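Local coordinates for protein arylesterase (Sulfolobus solfataricus, PDB 5L2P) that hydrolyses aromatic esters, p-nitrophenyl fatty acid esters and organophosphates such as paraoxon, as a serine esterase of the GDXG lipolytic family, at residues Tyr187-Leu190 with Ala191-Ser194; Tyr217-Asp220 with Glu221-Tyr225. All blocks are in the same frame, centred on the assembly; numbering follows the deposited sequence.

Overall arrangement
Both contacts lie in the long excursion of the alpha/beta hydrolase fold that leaves strand 178-182 and returns to the sheet as its parallel neighbour, strand 242-248. Contact 1 comes first, turning the loop after strand 178-182 into the start of helix 193-197. The chain then passes through helix 212-217, and contact 2 folds the residues just after that helix into a compact turn. The two follow in series, neither nested nor crossed, each within a continuous run of residues. Their centres are about 17 Å apart, yet they meet through the methyl groups of Leu188 and Leu224. Both also border the same neighbouring subunit.

Contact 1. Residues Tyr187-Leu190 with Ala191-Ser194; sequences YLDL and ASKS
Two backbone N-H groups converge on OD1 of Asp189. Ala191 N lies 3.1 Å from Asp189 OD1 and approaches from above the carboxylate plane, 45° out of it, whereas Ser192 N, at 3.1 Å from the same OD1, comes on the syn side and closer to the plane. The other oxygen uses its syn lone pair: Asp189 OD2 accepts the hydroxyl of Ser192 OG at 2.5 Å. With CG opposite the backbone N (chi1 175°) and beside the carbonyl carbon, the carboxylate faces the N-H groups of Ala191 and Ser192. The bond to Ala191 N closes an Asx turn, and Ser192 is the N-cap of helix 193-197. Serine suits that place because OG can donate to Asp189 while accepting from Met195 N inside the helix. Aspartate matches it with one oxygen for backbone N-H groups and one for the hydroxyl; these donors, with the helix N terminus nearby, would be expected to favour its anionic form in this buried setting. Asp189 packs on Gln256 of helix 254-266, its side chain about 9 Å from that of Asp251, the probable triad acid. Leu190 offers its aliphatic side chain to Leu208 and Pro209, and to Tyr187 of a neighbouring subunit.

Contact 2. Residues Tyr217-Asp220 with Glu221-Tyr225; sequences YIRD and EKDLY
Asp220 and Asp223 close a beta turn: Asp223 N donates to Asp220 O at 3.2 Å, with Glu221 and Lys222 at the corners. Residues 221-224 keep helical backbone angles, and a further bond from Leu224 N to Glu221 O adds a second, overlapping turn. Asp220 strengthens the start from its side chain, where OD1 takes Lys222 N on its anti lone pair at 2.9 Å, an Asx turn laid over the beta turn. Chi1 of 58° sets CG between the backbone N and the carbonyl carbon of Asp220, from where OD1 can meet the N-H two residues on.

Asp223 reaches back to Arg219. Its OD2 receives Arg219 N at 2.9 Å, nearly along the C-O axis, and also Arg219 NE at 3.2 Å, in the guanidinium plane. Arg219 NH2 completes a side-on salt bridge with Asp223 OD1 at 3.0 Å, the two flat groups only 18° apart. Arginine can bend at chi3 to present both nitrogens, while aspartate is short enough to serve the backbone N as well. On the side of Asp223 away from the guanidinium, Ile218 CD1 packs against Leu224 CD2 at 3.8 Å.

Ile218 leaves helix 212-217 and rests on Phe229, its carbonyl taken by Lys121. Arg219 and Asp223 lie against Phe122, just ahead of helix 124-138, on which Tyr217 packs while stacking with Trp86.

Contact 1. Residues Tyr187-Leu190 with Ala191-Ser194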
loop_
_atom_site.group_PDB
_atom_site.type_symbol
_atom_site.label_atom_id
_atom_site.label_comp_id
_atom_site.label_asym_id
_atom_site.label_seq_id
_atom_site.Cartn_x
_atom_site.Cartn_y
_atom_site.Cartn_z
ATOM N N TYR A 187 7.674 -14.409 -11.484
ATOM C CA TYR A 187 6.527 -14.168 -12.359
ATOM C C TYR A 187 6.741 -12.931 -13.242
ATOM O O TYR A 187 7.491 -12.017 -12.874
ATOM C CB TYR A 187 5.250 -13.940 -11.486
ATOM C CG TYR A 187 3.966 -13.893 -12.287
ATOM C CD1 TYR A 187 3.554 -15.001 -13.026
ATOM C CD2 TYR A 187 3.172 -12.746 -12.331
ATOM C CE1 TYR A 187 2.414 -14.967 -13.806
ATOM C CE2 TYR A 187 1.972 -12.724 -13.062
ATOM C CZ TYR A 187 1.605 -13.845 -13.805
ATOM O OH TYR A 187 0.457 -13.898 -14.594
ATOM N N LEU A 188 6.076 -12.894 -14.389
ATOM C CA LEU A 188 6.017 -11.685 -15.204
ATOM C C LEU A 188 4.954 -10.757 -14.641
ATOM O O LEU A 188 3.822 -10.697 -15.111
ATOM C CB LEU A 188 5.702 -12.010 -16.672
ATOM C CG LEU A 188 5.953 -10.858 -17.649
ATOM C CD1 LEU A 188 7.461 -10.678 -17.918
ATOM C CD2 LEU A 188 5.203 -11.142 -18.934
ATOM N N ASP A 189 5.319 -10.035 -13.608
ATOM C CA ASP A 189 4.407 -9.128 -12.933
ATOM C C ASP A 189 4.300 -7.790 -13.616
ATOM O O ASP A 189 5.234 -7.031 -13.612
ATOM C CB ASP A 189 4.897 -8.920 -11.500
ATOM C CG ASP A 189 4.111 -7.903 -10.744
ATOM O OD1 ASP A 189 2.899 -7.720 -10.983
ATOM O OD2 ASP A 189 4.725 -7.292 -9.862
ATOM N N LEU A 190 3.139 -7.483 -14.186
ATOM C CA LEU A 190 2.879 -6.171 -14.774
ATOM C C LEU A 190 1.945 -5.282 -13.943
ATOM O O LEU A 190 1.845 -4.077 -14.187
ATOM C CB LEU A 190 2.289 -6.352 -16.152
ATOM C CG LEU A 190 3.135 -7.205 -17.115
ATOM C CD1 LEU A 190 2.445 -7.342 -18.450
ATOM C CD2 LEU A 190 4.562 -6.684 -17.324
ATOM N N ALA A 191 1.293 -5.863 -12.944
ATOM C CA ALA A 191 0.164 -5.202 -12.297
ATOM C C ALA A 191 0.457 -4.634 -10.911
ATOM O O ALA A 191 -0.235 -3.722 -10.482
ATOM C CB ALA A 191 -1.014 -6.146 -12.256
ATOM N N SER A 192 1.482 -5.125 -10.227
ATOM C CA SER A 192 1.718 -4.725 -8.845
ATOM C C SER A 192 2.201 -3.288 -8.684
ATOM O O SER A 192 2.693 -2.677 -9.599
ATOM C CB SER A 192 2.724 -5.650 -8.163
ATOM O OG SER A 192 4.064 -5.273 -8.455
ATOM N N LYS A 193 2.011 -2.756 -7.488
ATOM C CA LYS A 193 2.431 -1.413 -7.177
ATOM C C LYS A 193 3.967 -1.284 -7.181
ATOM O O LYS A 193 4.525 -0.292 -7.702
ATOM C CB LYS A 193 1.922 -0.985 -5.807
ATOM C CG LYS A 193 0.449 -0.706 -5.811
ATOM C CD LYS A 193 0.111 0.632 -6.435
ATOM C CE LYS A 193 -1.351 0.765 -6.743
ATOM N NZ LYS A 193 -1.554 2.123 -7.316
ATOM N N SER A 194 4.633 -2.257 -6.560
ATOM C CA SER A 194 6.088 -2.226 -6.475
ATOM C C SER A 194 6.705 -2.175 -7.888
ATOM O O SER A 194 7.598 -1.388 -8.105
ATOM C CB SER A 194 6.618 -3.443 -5.678
ATOM O OG SER A 194 6.436 -4.645 -6.354
#

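Contact 2. Residues Tyr217-Asp220 with Glu221-Tyr225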
loop_
_atom_site.group_PDB
_atom_site.type_symbol
_atom_site.label_atom_id
_atom_site.label_comp_id
_atom_site.label_asym_id
_atom_site.label_seq_id
_atom_site.Cartn_x
_atom_site.Cartn_y
_atom_site.Cartn_z
ATOM N N TYR A 217 16.885 -14.519 -21.880
ATOM C CA TYR A 217 16.853 -15.808 -21.187
ATOM C C TYR A 217 15.859 -16.772 -21.807
ATOM O O TYR A 217 16.207 -17.934 -22.032
ATOM C CB TYR A 217 16.552 -15.573 -19.712
ATOM C CG TYR A 217 16.520 -16.798 -18.842
ATOM C CD1 TYR A 217 17.570 -17.702 -18.859
ATOM C CD2 TYR A 217 15.432 -17.032 -17.961
ATOM C CE1 TYR A 217 17.541 -18.822 -18.047
ATOM C CE2 TYR A 217 15.401 -18.139 -17.162
ATOM C CZ TYR A 217 16.450 -19.033 -17.205
ATOM O OH TYR A 217 16.434 -20.152 -16.395
ATOM N N ILE A 218 14.645 -16.299 -22.113
ATOM C CA ILE A 218 13.601 -17.184 -22.670
ATOM C C ILE A 218 13.749 -17.406 -24.173
ATOM O O ILE A 218 14.352 -16.591 -24.872
ATOM C CB ILE A 218 12.153 -16.719 -22.351
ATOM C CG1 ILE A 218 11.830 -15.392 -23.044
ATOM C CG2 ILE A 218 11.949 -16.672 -20.838
ATOM C CD1 ILE A 218 10.372 -15.023 -22.900
ATOM N N ARG A 219 13.210 -18.526 -24.651
ATOM C CA ARG A 219 13.291 -18.896 -26.068
ATOM C C ARG A 219 12.219 -18.178 -26.873
ATOM O O ARG A 219 12.469 -17.669 -27.948
ATOM C CB ARG A 219 13.138 -20.403 -26.231
ATOM C CG ARG A 219 14.259 -21.189 -25.560
ATOM C CD ARG A 219 13.939 -22.659 -25.437
ATOM N NE ARG A 219 12.893 -22.882 -24.442
ATOM C CZ ARG A 219 12.491 -24.072 -24.045
ATOM N NH1 ARG A 219 13.039 -25.150 -24.556
ATOM N NH2 ARG A 219 11.552 -24.179 -23.129
ATOM N N ASP A 220 11.000 -18.201 -26.356
ATOM C CA ASP A 220 9.870 -17.515 -26.960
ATOM C C ASP A 220 8.800 -17.251 -25.900
ATOM O O ASP A 220 8.976 -17.619 -24.721
ATOM C CB ASP A 220 9.296 -18.339 -28.121
ATOM C CG ASP A 220 8.852 -19.731 -27.704
ATOM O OD1 ASP A 220 8.007 -19.860 -26.802
ATOM O OD2 ASP A 220 9.352 -20.702 -28.306
ATOM N N GLU A 221 7.686 -16.647 -26.327
ATOM C CA GLU A 221 6.635 -16.220 -25.414
ATOM C C GLU A 221 5.930 -17.371 -24.655
ATOM O O GLU A 221 5.345 -17.139 -23.595
ATOM C CB GLU A 221 5.612 -15.348 -26.139
ATOM C CG GLU A 221 4.687 -16.060 -27.130
ATOM C CD GLU A 221 5.283 -16.261 -28.526
ATOM O OE1 GLU A 221 6.556 -16.370 -28.661
ATOM O OE2 GLU A 221 4.465 -16.319 -29.482
ATOM N N LYS A 222 5.991 -18.597 -25.176
ATOM C CA LYS A 222 5.371 -19.754 -24.515
ATOM C C LYS A 222 6.028 -20.092 -23.184
ATOM O O LYS A 222 5.392 -20.705 -22.324
ATOM C CB LYS A 222 5.404 -21.010 -25.397
ATOM C CG LYS A 222 4.852 -20.820 -26.802
ATOM C CD LYS A 222 4.610 -22.150 -27.514
ATOM C CE LYS A 222 4.642 -21.952 -29.029
ATOM N NZ LYS A 222 4.192 -23.133 -29.828
ATOM N N ASP A 223 7.318 -19.741 -23.045
ATOM C CA ASP A 223 8.072 -19.943 -21.792
ATOM C C ASP A 223 7.586 -19.059 -20.654
ATOM O O ASP A 223 7.826 -19.389 -19.498
ATOM C CB ASP A 223 9.578 -19.665 -21.992
ATOM C CG ASP A 223 10.252 -20.694 -22.826
ATOM O OD1 ASP A 223 9.745 -21.850 -22.859
ATOM O OD2 ASP A 223 11.289 -20.344 -23.453
ATOM N N LEU A 224 6.944 -17.938 -20.980
ATOM C CA LEU A 224 6.415 -17.031 -19.956
ATOM C C LEU A 224 5.481 -17.715 -18.947
ATOM O O LEU A 224 5.495 -17.360 -17.788
ATOM C CB LEU A 224 5.697 -15.845 -20.597
ATOM C CG LEU A 224 6.504 -14.885 -21.445
ATOM C CD1 LEU A 224 5.512 -13.933 -22.102
ATOM C CD2 LEU A 224 7.538 -14.149 -20.592
ATOM N N TYR A 225 4.722 -18.711 -19.373
ATOM C CA TYR A 225 3.818 -19.418 -18.448
ATOM C C TYR A 225 4.344 -20.772 -18.026
ATOM O O TYR A 225 3.633 -21.571 -17.405
ATOM C CB TYR A 225 2.399 -19.561 -19.029
ATOM C CG TYR A 225 2.284 -20.279 -20.370
ATOM C CD1 TYR A 225 2.259 -21.670 -20.457
ATOM C CD2 TYR A 225 2.138 -19.550 -21.541
ATOM C CE1 TYR A 225 2.123 -22.296 -21.676
ATOM C CE2 TYR A 225 2.010 -20.175 -22.753
ATOM C CZ TYR A 225 2.004 -21.530 -22.826
ATOM O OH TYR A 225 1.879 -22.055 -24.119
#